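Local coordinates for protein glutathione synthetase-like effector 30 (Gpa-GSS30-apo) (Globodera pallida, PDB 5OET) that belongs to the glutathione synthetase family and is probably a secreted effector of a plant-parasitic nematode, derived from a housekeeping enzyme that makes glutathione with ATP, at residues Pro44-Leu47 with Leu48-Leu52; Ala54-Trp57 with Ala58-Asn61; Thr197-Phe200 with Ser201-His204; Thr225-Met228 with Ala229-Leu233; Ser262-Ile265 with Thr266-Leu269. All coordinates share one frame; numbering follows the deposited sequence.

Interaction 1 (Pro44-Leu47 with Leu48-Leu52); sequences PQIL and LEQSL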
# COMPACT_ATOMS: atom_id res chain seq x y z
N PRO A 44 -10.95 -22.98 -12.03
CA PRO A 44 -10.57 -22.74 -10.62
C PRO A 44 -9.10 -22.34 -10.45
O PRO A 44 -8.81 -21.45 -9.64
CB PRO A 44 -10.84 -24.09 -9.92
CG PRO A 44 -11.56 -24.93 -10.90
CD PRO A 44 -11.32 -24.38 -12.28
N GLN A 45 -8.21 -22.97 -11.21
CA GLN A 45 -6.78 -22.64 -11.20
C GLN A 45 -6.52 -21.18 -11.59
O GLN A 45 -5.73 -20.50 -10.94
CB GLN A 45 -6.00 -23.61 -12.13
CG GLN A 45 -4.48 -23.50 -12.15
CD GLN A 45 -3.88 -23.33 -10.76
OE1 GLN A 45 -3.40 -22.26 -10.44
NE2 GLN A 45 -3.93 -24.38 -9.91
N ILE A 46 -7.22 -20.68 -12.60
CA ILE A 46 -7.13 -19.27 -12.95
C ILE A 46 -7.75 -18.36 -11.87
O ILE A 46 -7.15 -17.34 -11.50
CB ILE A 46 -7.76 -18.98 -14.31
CG1 ILE A 46 -7.02 -19.76 -15.42
CG2 ILE A 46 -7.74 -17.49 -14.64
CD1 ILE A 46 -5.52 -19.47 -15.54
N LEU A 47 -8.92 -18.72 -11.34
CA LEU A 47 -9.51 -17.95 -10.25
C LEU A 47 -8.61 -17.90 -9.02
O LEU A 47 -8.50 -16.84 -8.38
CB LEU A 47 -10.89 -18.49 -9.84
CG LEU A 47 -12.00 -18.22 -10.86
CD1 LEU A 47 -13.26 -19.01 -10.54
CD2 LEU A 47 -12.30 -16.74 -10.93
N LEU A 48 -7.97 -19.02 -8.70
CA LEU A 48 -7.00 -19.07 -7.62
C LEU A 48 -5.87 -18.09 -7.90
O LEU A 48 -5.52 -17.28 -7.04
CB LEU A 48 -6.47 -20.48 -7.40
CG LEU A 48 -5.26 -20.54 -6.44
CD1 LEU A 48 -5.61 -20.01 -5.05
CD2 LEU A 48 -4.67 -21.92 -6.40
N GLU A 49 -5.30 -18.15 -9.10
CA GLU A 49 -4.19 -17.24 -9.47
C GLU A 49 -4.60 -15.78 -9.45
O GLU A 49 -3.80 -14.94 -9.08
CB GLU A 49 -3.57 -17.61 -10.81
CG GLU A 49 -2.75 -18.89 -10.72
CD GLU A 49 -2.14 -19.35 -12.05
OE1 GLU A 49 -2.39 -20.51 -12.49
OE2 GLU A 49 -1.37 -18.56 -12.68
N GLN A 50 -5.84 -15.48 -9.80
CA GLN A 50 -6.33 -14.11 -9.72
C GLN A 50 -6.61 -13.67 -8.28
O GLN A 50 -6.48 -12.49 -7.96
CB GLN A 50 -7.58 -13.95 -10.57
CG GLN A 50 -7.31 -14.03 -12.07
CD GLN A 50 -8.55 -13.97 -12.93
OE1 GLN A 50 -8.45 -13.89 -14.15
NE2 GLN A 50 -9.73 -14.02 -12.32
N SER A 51 -7.01 -14.61 -7.43
CA SER A 51 -7.12 -14.35 -6.00
C SER A 51 -5.81 -13.88 -5.39
O SER A 51 -5.80 -12.90 -4.66
CB SER A 51 -7.53 -15.61 -5.23
OG SER A 51 -8.92 -15.74 -5.30
N LEU A 52 -4.74 -14.62 -5.66
CA LEU A 52 -3.43 -14.28 -5.12
C LEU A 52 -2.94 -12.93 -5.63
O LEU A 52 -2.38 -12.15 -4.88
CB LEU A 52 -2.41 -15.36 -5.44
CG LEU A 52 -2.68 -16.71 -4.79
CD1 LEU A 52 -1.67 -17.72 -5.29
CD2 LEU A 52 -2.66 -16.65 -3.27
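Pro44, Gln45, Ile46 and Leu47 each offer a carbonyl to the amide four residues on, and the phi/psi values throughout Pro44-Leu52 lie close to -60°/-40°, so the two segments form the opening turns of α-helix 44-59. The shortest of these bonds puts Leu48 N 2.7 Å from Pro44 O. In the longest, Glu49 N is 3.0 Å from Gln45 O. A proline suits this first turn, since its missing N-H is not needed there; the next two amides, those of Gln45 and Ile46, make weak hydrogen bonds back to Asp43 OD1.

On the face turned to the second subunit, Glu49 reaches back across the Gln45 chain. Its CG turns to the side of its own backbone N (chi1 -72°) and the chain runs extended from there, which lays Glu49 CG 3.4 Å from Gln45 O. The carboxylate is gripped across the interface by two salt bridges, to Arg280 and Arg290 of the second subunit, so this turn of helix is part of the dimer contact. Gln45 itself packs on Arg290 of that subunit.

A quarter-turn away, the extended Gln50 chain crosses two aliphatic branches, one near each end of its amide. The branch CG2 of Ile46 comes to 3.7 Å from Gln50 OE1, and the branch CD2 of Leu47 stands 4.0 Å from Gln50 NE2. Leu47 also touches His457 on strand 454-459, within the same subunit. At the next residue, Ser51 N is 2.8 Å from Leu47 O, and Ser51 OG adds a weak bond at 3.3 Å to the same Leu47 O.

Interaction 2 (Ala54-Trp57 with Ala58-Asn61); sequences AKDW and ALSN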
# COMPACT_ATOMS: atom_id res chain seq x y z
N ALA A 54 -4.95 -10.43 -6.70
CA ALA A 54 -5.78 -9.40 -6.06
C ALA A 54 -5.27 -9.12 -4.67
O ALA A 54 -5.02 -7.98 -4.31
CB ALA A 54 -7.24 -9.83 -6.01
N LYS A 55 -5.10 -10.19 -3.90
CA LYS A 55 -4.58 -10.10 -2.54
C LYS A 55 -3.20 -9.41 -2.51
O LYS A 55 -2.99 -8.53 -1.70
CB LYS A 55 -4.58 -11.50 -1.86
CG LYS A 55 -3.32 -11.90 -1.11
CD LYS A 55 -3.05 -13.39 -1.19
CE LYS A 55 -1.61 -13.69 -1.61
NZ LYS A 55 -0.58 -13.23 -0.65
N ASP A 56 -2.28 -9.79 -3.39
CA ASP A 56 -0.97 -9.13 -3.43
C ASP A 56 -1.01 -7.68 -3.87
O ASP A 56 -0.16 -6.91 -3.47
CB ASP A 56 0.01 -9.92 -4.29
CG ASP A 56 0.50 -11.19 -3.61
OD1 ASP A 56 0.28 -11.30 -2.38
OD2 ASP A 56 1.08 -12.08 -4.29
N TRP A 57 -1.98 -7.29 -4.68
CA TRP A 57 -2.21 -5.88 -4.98
C TRP A 57 -2.69 -5.11 -3.73
O TRP A 57 -2.24 -3.98 -3.50
CB TRP A 57 -3.22 -5.71 -6.11
CG TRP A 57 -3.24 -4.36 -6.70
CD1 TRP A 57 -2.60 -3.95 -7.83
CD2 TRP A 57 -3.96 -3.23 -6.22
NE1 TRP A 57 -2.84 -2.63 -8.07
CE2 TRP A 57 -3.69 -2.16 -7.10
CE3 TRP A 57 -4.80 -3.02 -5.12
CZ2 TRP A 57 -4.24 -0.91 -6.93
CZ3 TRP A 57 -5.33 -1.77 -4.94
CH2 TRP A 57 -5.05 -0.73 -5.83
N ALA A 58 -3.59 -5.71 -2.96
CA ALA A 58 -4.06 -5.16 -1.68
C ALA A 58 -2.93 -4.92 -0.69
O ALA A 58 -2.82 -3.84 -0.11
CB ALA A 58 -5.09 -6.09 -1.07
N LEU A 59 -2.07 -5.92 -0.51
CA LEU A 59 -0.87 -5.81 0.34
C LEU A 59 0.13 -4.76 -0.13
O LEU A 59 0.93 -4.26 0.66
CB LEU A 59 -0.17 -7.17 0.45
CG LEU A 59 -0.98 -8.26 1.14
CD1 LEU A 59 -0.27 -9.61 1.01
CD2 LEU A 59 -1.21 -7.93 2.60
N SER A 60 0.09 -4.43 -1.41
CA SER A 60 0.95 -3.40 -2.00
C SER A 60 0.35 -1.99 -2.00
O SER A 60 1.01 -1.04 -2.41
CB SER A 60 1.32 -3.83 -3.41
OG SER A 60 1.96 -5.11 -3.37
N ASN A 61 -0.90 -1.84 -1.55
CA ASN A 61 -1.61 -0.57 -1.70
C ASN A 61 -2.48 -0.19 -0.52
O ASN A 61 -3.48 0.50 -0.68
CB ASN A 61 -2.42 -0.64 -2.97
CG ASN A 61 -1.54 -0.52 -4.16
OD1 ASN A 61 -1.03 0.55 -4.42
ND2 ASN A 61 -1.29 -1.62 -4.84
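The last turn of helix 44-59 and the exit that follows it hold this contact, in which the side chains of Ser60 and Asn61 turn back onto carbonyls of the preceding turn. Regular helical bonding still joins Ala58 N to Ala54 O and Leu59 N to Lys55 O, both at 3.0 Å. Beyond these the backbone bonds of Ser60 N, to Asp56 O and Trp57 O, are weak, and hydroxyl and amide groups take over: Ser60 OG donates to Asp56 O at 2.8 Å, and Asn61 ND2 to Trp57 O at 2.9 Å (N-H...O 158°), with the acceptor in the plane of the amide.

The same amide covers the indole of Trp57. With CG of Trp57 opposite its backbone N (chi1 -165°), the ring lies back beneath Asn61, whose ND2 sits 3.3 Å above the plane over its centre; the two planes are 27° apart. Asn61 CB adds a CH-pi contact, 3.9 Å from the centroid of the six-membered ring. Lys55 NZ and Asp56 OD1 form a salt bridge of 2.7 Å, with the Leu59 branch CD1 crossing close to both, 3.8 Å from Asp56 OD1, while Asp56 OD2 bridges to Arg263 of the second subunit.

Within its own subunit, the turn is wedged between helix 196-210, where Trp57 rests on Arg202, Leu203 and Arg206, and strand 83-90, whose Phe86 meets Lys55, Ala58 and Leu59.

Interaction 3 (Thr197-Phe200 with Ser201-His204); sequences TPRF and SRLH
Phe200 and Leu203 lie side by side and point the same way from the first half of α-helix 196-210, with Phe200 CD1 and Leu203 CD2 4.1 Å apart. Both are turned to strand 83-90, where Leu89 receives the two of them, and the Phe200 ring also meets Tyr519 with the planes only about 10° apart.

Another pair, Arg199 and Arg202, is likewise aligned on a different side of the helix. Arg199 runs extended from CG to NE, whereas Arg202 bends at chi3 (-61°) and brings NH2 to 3.9 Å from Arg199 CG. The NH2 end of Arg202 thus meets the aliphatic part of Arg199, not its guanidinium; the planes are 82° apart and Arg199 NE stays 4.8 Å from Arg202 NH2. Arg199 NH1 is held by Gly195 O, just before the segment.

Four backbone bonds carry this turn, from Ser201 N to Thr197 O at 3.1 Å through to His204 N at 2.9 Å from Phe200 O. Pro198 O accepts Arg202 N, which stands above the carbonyl plane. The His204 ring is fixed by both nitrogens: NE2 bonds to Ser90 O, and ND1 to Ser521 OG.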
# COMPACT_ATOMS: atom_id res chain seq x y z
N THR A 197 -11.75 2.78 0.60
CA THR A 197 -12.69 2.85 -0.52
C THR A 197 -12.08 3.16 -1.87
O THR A 197 -12.32 2.43 -2.81
CB THR A 197 -13.80 3.85 -0.21
OG1 THR A 197 -14.50 3.38 0.95
CG2 THR A 197 -14.80 3.96 -1.36
N PRO A 198 -11.32 4.25 -2.00
CA PRO A 198 -10.72 4.52 -3.33
C PRO A 198 -9.75 3.43 -3.83
O PRO A 198 -9.54 3.30 -5.03
CB PRO A 198 -9.93 5.82 -3.08
CG PRO A 198 -9.61 5.76 -1.63
CD PRO A 198 -10.84 5.20 -0.99
N ARG A 199 -9.16 2.69 -2.90
CA ARG A 199 -8.24 1.62 -3.22
C ARG A 199 -8.93 0.35 -3.72
O ARG A 199 -8.43 -0.29 -4.64
CB ARG A 199 -7.35 1.30 -2.03
CG ARG A 199 -6.31 2.37 -1.76
CD ARG A 199 -5.86 2.34 -0.31
NE ARG A 199 -4.71 3.23 -0.18
CZ ARG A 199 -4.77 4.55 0.01
NH1 ARG A 199 -5.94 5.19 0.18
NH2 ARG A 199 -3.63 5.23 0.06
N PHE A 200 -10.05 -0.03 -3.11
CA PHE A 200 -10.83 -1.17 -3.61
C PHE A 200 -11.39 -0.85 -4.98
O PHE A 200 -11.41 -1.69 -5.88
CB PHE A 200 -11.96 -1.59 -2.64
CG PHE A 200 -11.48 -2.46 -1.54
CD1 PHE A 200 -10.92 -3.70 -1.83
CD2 PHE A 200 -11.54 -2.05 -0.20
CE1 PHE A 200 -10.44 -4.52 -0.82
CE2 PHE A 200 -11.05 -2.87 0.82
CZ PHE A 200 -10.50 -4.11 0.50
N SER A 201 -11.84 0.38 -5.13
CA SER A 201 -12.32 0.90 -6.40
C SER A 201 -11.26 0.68 -7.47
O SER A 201 -11.56 0.10 -8.51
CB SER A 201 -12.68 2.39 -6.24
OG SER A 201 -13.30 2.93 -7.36
N ARG A 202 -10.02 1.07 -7.20
CA ARG A 202 -8.90 0.84 -8.12
C ARG A 202 -8.57 -0.65 -8.31
O ARG A 202 -8.21 -1.06 -9.42
CB ARG A 202 -7.61 1.59 -7.68
CG ARG A 202 -7.65 3.10 -7.97
CD ARG A 202 -6.28 3.78 -7.88
NE ARG A 202 -5.72 3.65 -6.52
CZ ARG A 202 -4.49 3.25 -6.20
NH1 ARG A 202 -3.57 2.97 -7.15
NH2 ARG A 202 -4.15 3.17 -4.90
N LEU A 203 -8.66 -1.43 -7.23
CA LEU A 203 -8.40 -2.87 -7.30
C LEU A 203 -9.29 -3.53 -8.33
O LEU A 203 -8.82 -4.26 -9.19
CB LEU A 203 -8.60 -3.56 -5.94
CG LEU A 203 -8.38 -5.08 -5.91
CD1 LEU A 203 -7.09 -5.48 -6.61
CD2 LEU A 203 -8.41 -5.58 -4.48
N HIS A 204 -10.59 -3.26 -8.22
CA HIS A 204 -11.59 -3.90 -9.05
C HIS A 204 -11.61 -3.39 -10.47
O HIS A 204 -11.95 -4.15 -11.36
CB HIS A 204 -12.97 -3.77 -8.43
CG HIS A 204 -13.20 -4.69 -7.28
ND1 HIS A 204 -14.29 -4.59 -6.45
CD2 HIS A 204 -12.48 -5.74 -6.83
CE1 HIS A 204 -14.24 -5.54 -5.54
NE2 HIS A 204 -13.14 -6.25 -5.74

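Interaction 4 (Thr225-Met228 with Ala229-Leu233); sequences TDTM and AAETL
Met228 and Thr232 are joined by two hydrogen bonds: Met228 O accepts Thr232 OG1 at 2.9 Å and Thr232 N at 3.2 Å, the two donors arriving from opposite faces of the carbonyl plane. Thr232 OG1 sits beside its own backbone N (chi1 -55°), which turns it back onto that carbonyl. The other amides follow the ordinary i to i-4 pattern, the shortest being Glu231 N to Thr227 O at 2.7 Å. Asp226 OD1 takes the amide of Thr227 at 2.8 Å from Thr227 N, from above the carboxylate plane.

These residues open helix 225-240, which lies between helix 259-270 on one side and strands 469-484 and 490-504 of the large mixed sheet on the other. Apolar contact follows this division. Ala229 packs on Ile265 of the helix; Met228 faces Phe478 and Cys480, and Cys480 is disulfide-bonded to Cys164. Within the turn, Met228 CE comes to 4.4 Å from Ala229 CB, folded over by the bend at chi3 (70°).

Among the polar tips, Thr227 OG1 is hydrogen-bonded to Gln268 OE1. The extended Glu231 chain crosses Thr227, with OE1 at 3.6 Å from Thr227 CG2, before OE1 forms a salt bridge to Arg495.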
# COMPACT_ATOMS: atom_id res chain seq x y z
N THR A 225 -12.59 9.13 -2.05
CA THR A 225 -13.15 9.40 -0.72
C THR A 225 -12.08 9.77 0.30
O THR A 225 -12.36 10.52 1.24
CB THR A 225 -14.01 8.21 -0.24
OG1 THR A 225 -15.22 8.19 -0.98
CG2 THR A 225 -14.39 8.33 1.21
N ASP A 226 -10.86 9.25 0.13
CA ASP A 226 -9.72 9.76 0.94
C ASP A 226 -9.50 11.26 0.71
O ASP A 226 -9.35 12.02 1.66
CB ASP A 226 -8.41 8.94 0.74
CG ASP A 226 -7.97 8.80 -0.72
OD1 ASP A 226 -8.66 9.29 -1.66
OD2 ASP A 226 -6.91 8.14 -0.92
N THR A 227 -9.54 11.67 -0.56
CA THR A 227 -9.49 13.08 -0.94
C THR A 227 -10.65 13.89 -0.36
O THR A 227 -10.45 14.99 0.13
CB THR A 227 -9.48 13.20 -2.47
OG1 THR A 227 -8.28 12.61 -2.96
CG2 THR A 227 -9.56 14.66 -2.96
N MET A 228 -11.86 13.34 -0.45
CA MET A 228 -13.06 14.00 0.05
C MET A 228 -12.90 14.43 1.50
O MET A 228 -13.21 15.57 1.87
CB MET A 228 -14.25 13.03 -0.02
CG MET A 228 -15.53 13.53 0.64
SD MET A 228 -16.61 12.24 1.25
CE MET A 228 -15.71 11.58 2.64
N ALA A 229 -12.46 13.47 2.33
CA ALA A 229 -12.22 13.70 3.75
C ALA A 229 -11.14 14.77 3.95
O ALA A 229 -11.33 15.71 4.71
CB ALA A 229 -11.83 12.40 4.44
N ALA A 230 -10.03 14.64 3.23
CA ALA A 230 -8.96 15.63 3.24
C ALA A 230 -9.46 17.03 2.89
O ALA A 230 -9.18 17.97 3.62
CB ALA A 230 -7.85 15.21 2.29
N GLU A 231 -10.21 17.15 1.79
CA GLU A 231 -10.71 18.46 1.34
C GLU A 231 -11.62 19.12 2.37
O GLU A 231 -11.66 20.34 2.44
CB GLU A 231 -11.48 18.36 0.02
CG GLU A 231 -10.62 18.07 -1.21
CD GLU A 231 -11.45 17.66 -2.46
OE1 GLU A 231 -10.95 17.88 -3.59
OE2 GLU A 231 -12.59 17.12 -2.32
N THR A 232 -12.34 18.32 3.16
CA THR A 232 -13.25 18.83 4.17
C THR A 232 -12.52 19.24 5.46
O THR A 232 -12.88 20.24 6.10
CB THR A 232 -14.34 17.77 4.49
OG1 THR A 232 -15.00 17.40 3.28
CG2 THR A 232 -15.37 18.31 5.46
N LEU A 233 -11.50 18.46 5.86
CA LEU A 233 -10.60 18.85 6.96
C LEU A 233 -9.83 20.14 6.67
O LEU A 233 -9.71 21.00 7.55
CB LEU A 233 -9.60 17.72 7.28
CG LEU A 233 -10.14 16.52 8.08
CD1 LEU A 233 -9.16 15.36 7.97
CD2 LEU A 233 -10.39 16.88 9.54

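Interaction 5 (Ser262-Ile265 with Thr266-Leu269); sequences SRQI and THQL
Thr266 is covered most by its neighbours one turn back, and its hydroxyl turns onto Arg263 O. With chi1 at 67°, OG1 stands between the backbone N and the carbonyl carbon, and Thr266 OG1 donates to Arg263 O at a modelled 2.5 Å, a shortness of little weight at this resolution. The methyl CG2, anti to the carbonyl carbon, is 3.6 Å from Ser262 O. Thr266 N bonds to that oxygen only weakly.

Ile265 is next in extent. Its carbonyl receives Leu269 N at 3.0 Å and, weakly, Gln268 N. Its side chain packs on Leu233 of helix 225-240, whereas Thr266 and Leu269 face the sheet, meeting Cys279. This division reflects the fold: helix 259-270 is the connection of a beta-alpha-beta unit whose strands, 246-251 and 279-283, pair in parallel, and Phe249 and Phe281 of those strands both touch Thr266.

His267 bends back over the same carbonyl of Arg263. Its amide donates to it, with His267 N 3.1 Å from Arg263 O, while the imidazole lies over it: Arg263 O sits 3.0 Å from the ring plane, under its centre, and Gln264 N lies farther off on the same face, toward the rim. CG is turned beside the backbone N (chi1 -54°), which swings the ring back over the preceding turn. Across the dimer interface, this imidazole meets Trp57 of the second subunit edge-to-face.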
# COMPACT_ATOMS: atom_id res chain seq x y z
N SER A 262 -6.88 6.71 8.71
CA SER A 262 -6.54 8.07 9.19
C SER A 262 -5.25 8.61 8.55
O SER A 262 -5.21 9.77 8.13
CB SER A 262 -6.41 8.13 10.73
OG SER A 262 -7.68 8.15 11.38
N ARG A 263 -4.23 7.77 8.46
CA ARG A 263 -2.96 8.16 7.88
C ARG A 263 -3.07 8.42 6.41
O ARG A 263 -2.40 9.30 5.88
CB ARG A 263 -1.92 7.08 8.11
CG ARG A 263 -1.54 6.90 9.57
CD ARG A 263 -0.57 7.95 9.99
NE ARG A 263 -0.01 7.67 11.31
CZ ARG A 263 0.67 8.54 12.05
NH1 ARG A 263 0.88 9.79 11.62
NH2 ARG A 263 1.14 8.17 13.23
N GLN A 264 -3.91 7.64 5.76
CA GLN A 264 -4.15 7.78 4.32
C GLN A 264 -4.91 9.03 3.98
O GLN A 264 -4.74 9.55 2.89
CB GLN A 264 -4.89 6.54 3.76
CG GLN A 264 -3.98 5.33 3.62
CD GLN A 264 -4.69 4.01 3.58
OE1 GLN A 264 -4.06 2.96 3.69
NE2 GLN A 264 -6.01 4.02 3.40
N ILE A 265 -5.73 9.51 4.91
CA ILE A 265 -6.38 10.82 4.74
C ILE A 265 -5.30 11.89 4.67
O ILE A 265 -5.37 12.75 3.79
CB ILE A 265 -7.44 11.13 5.82
CG1 ILE A 265 -8.64 10.21 5.65
CG2 ILE A 265 -7.95 12.55 5.71
CD1 ILE A 265 -9.48 10.03 6.88
N THR A 266 -4.32 11.82 5.57
CA THR A 266 -3.25 12.81 5.64
C THR A 266 -2.35 12.76 4.42
O THR A 266 -1.78 13.78 4.06
CB THR A 266 -2.35 12.67 6.89
OG1 THR A 266 -1.59 11.45 6.82
CG2 THR A 266 -3.19 12.71 8.17
N HIS A 267 -2.21 11.60 3.80
CA HIS A 267 -1.40 11.52 2.57
C HIS A 267 -2.09 12.32 1.47
O HIS A 267 -1.41 12.93 0.65
CB HIS A 267 -1.15 10.08 2.11
CG HIS A 267 -0.54 9.21 3.16
ND1 HIS A 267 -0.70 7.84 3.17
CD2 HIS A 267 0.19 9.51 4.26
CE1 HIS A 267 -0.08 7.33 4.22
NE2 HIS A 267 0.46 8.32 4.90
N GLN A 268 -3.42 12.36 1.47
CA GLN A 268 -4.15 13.23 0.54
C GLN A 268 -4.11 14.71 0.93
O GLN A 268 -4.04 15.57 0.06
CB GLN A 268 -5.59 12.75 0.36
CG GLN A 268 -5.71 11.44 -0.42
CD GLN A 268 -5.09 11.53 -1.79
OE1 GLN A 268 -5.42 12.43 -2.58
NE2 GLN A 268 -4.16 10.64 -2.08
N LEU A 269 -4.19 15.00 2.22
CA LEU A 269 -4.16 16.39 2.73
C LEU A 269 -2.86 17.11 2.35
O LEU A 269 -2.89 18.27 1.99
CB LEU A 269 -4.34 16.40 4.24
CG LEU A 269 -4.50 17.73 4.96
CD1 LEU A 269 -5.68 18.51 4.42
CD2 LEU A 269 -4.69 17.51 6.46

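In the fold
From the N terminus the five contacts come in series; each closes just one or two helical turns, so none nests in or crosses another. Interactions 1 and 2 are successive parts of helix 44-59, their centres about 14 Å apart. Interaction 3, on helix 196-210, lies against interaction 2, Trp57 CZ3 being 3.5 Å from Arg199 O. The next helix carries interaction 4, which meets interaction 3 where Pro198 CG is 3.6 Å from Asp226 CG. Interaction 5 packs on interaction 4, centres about 8 Å apart, joining the parallel-stranded unit to helix 225-240, which packs on the larger sheet. Interactions 1, 2 and 5 also touch the second subunit; 3 and 4 remain within one chain.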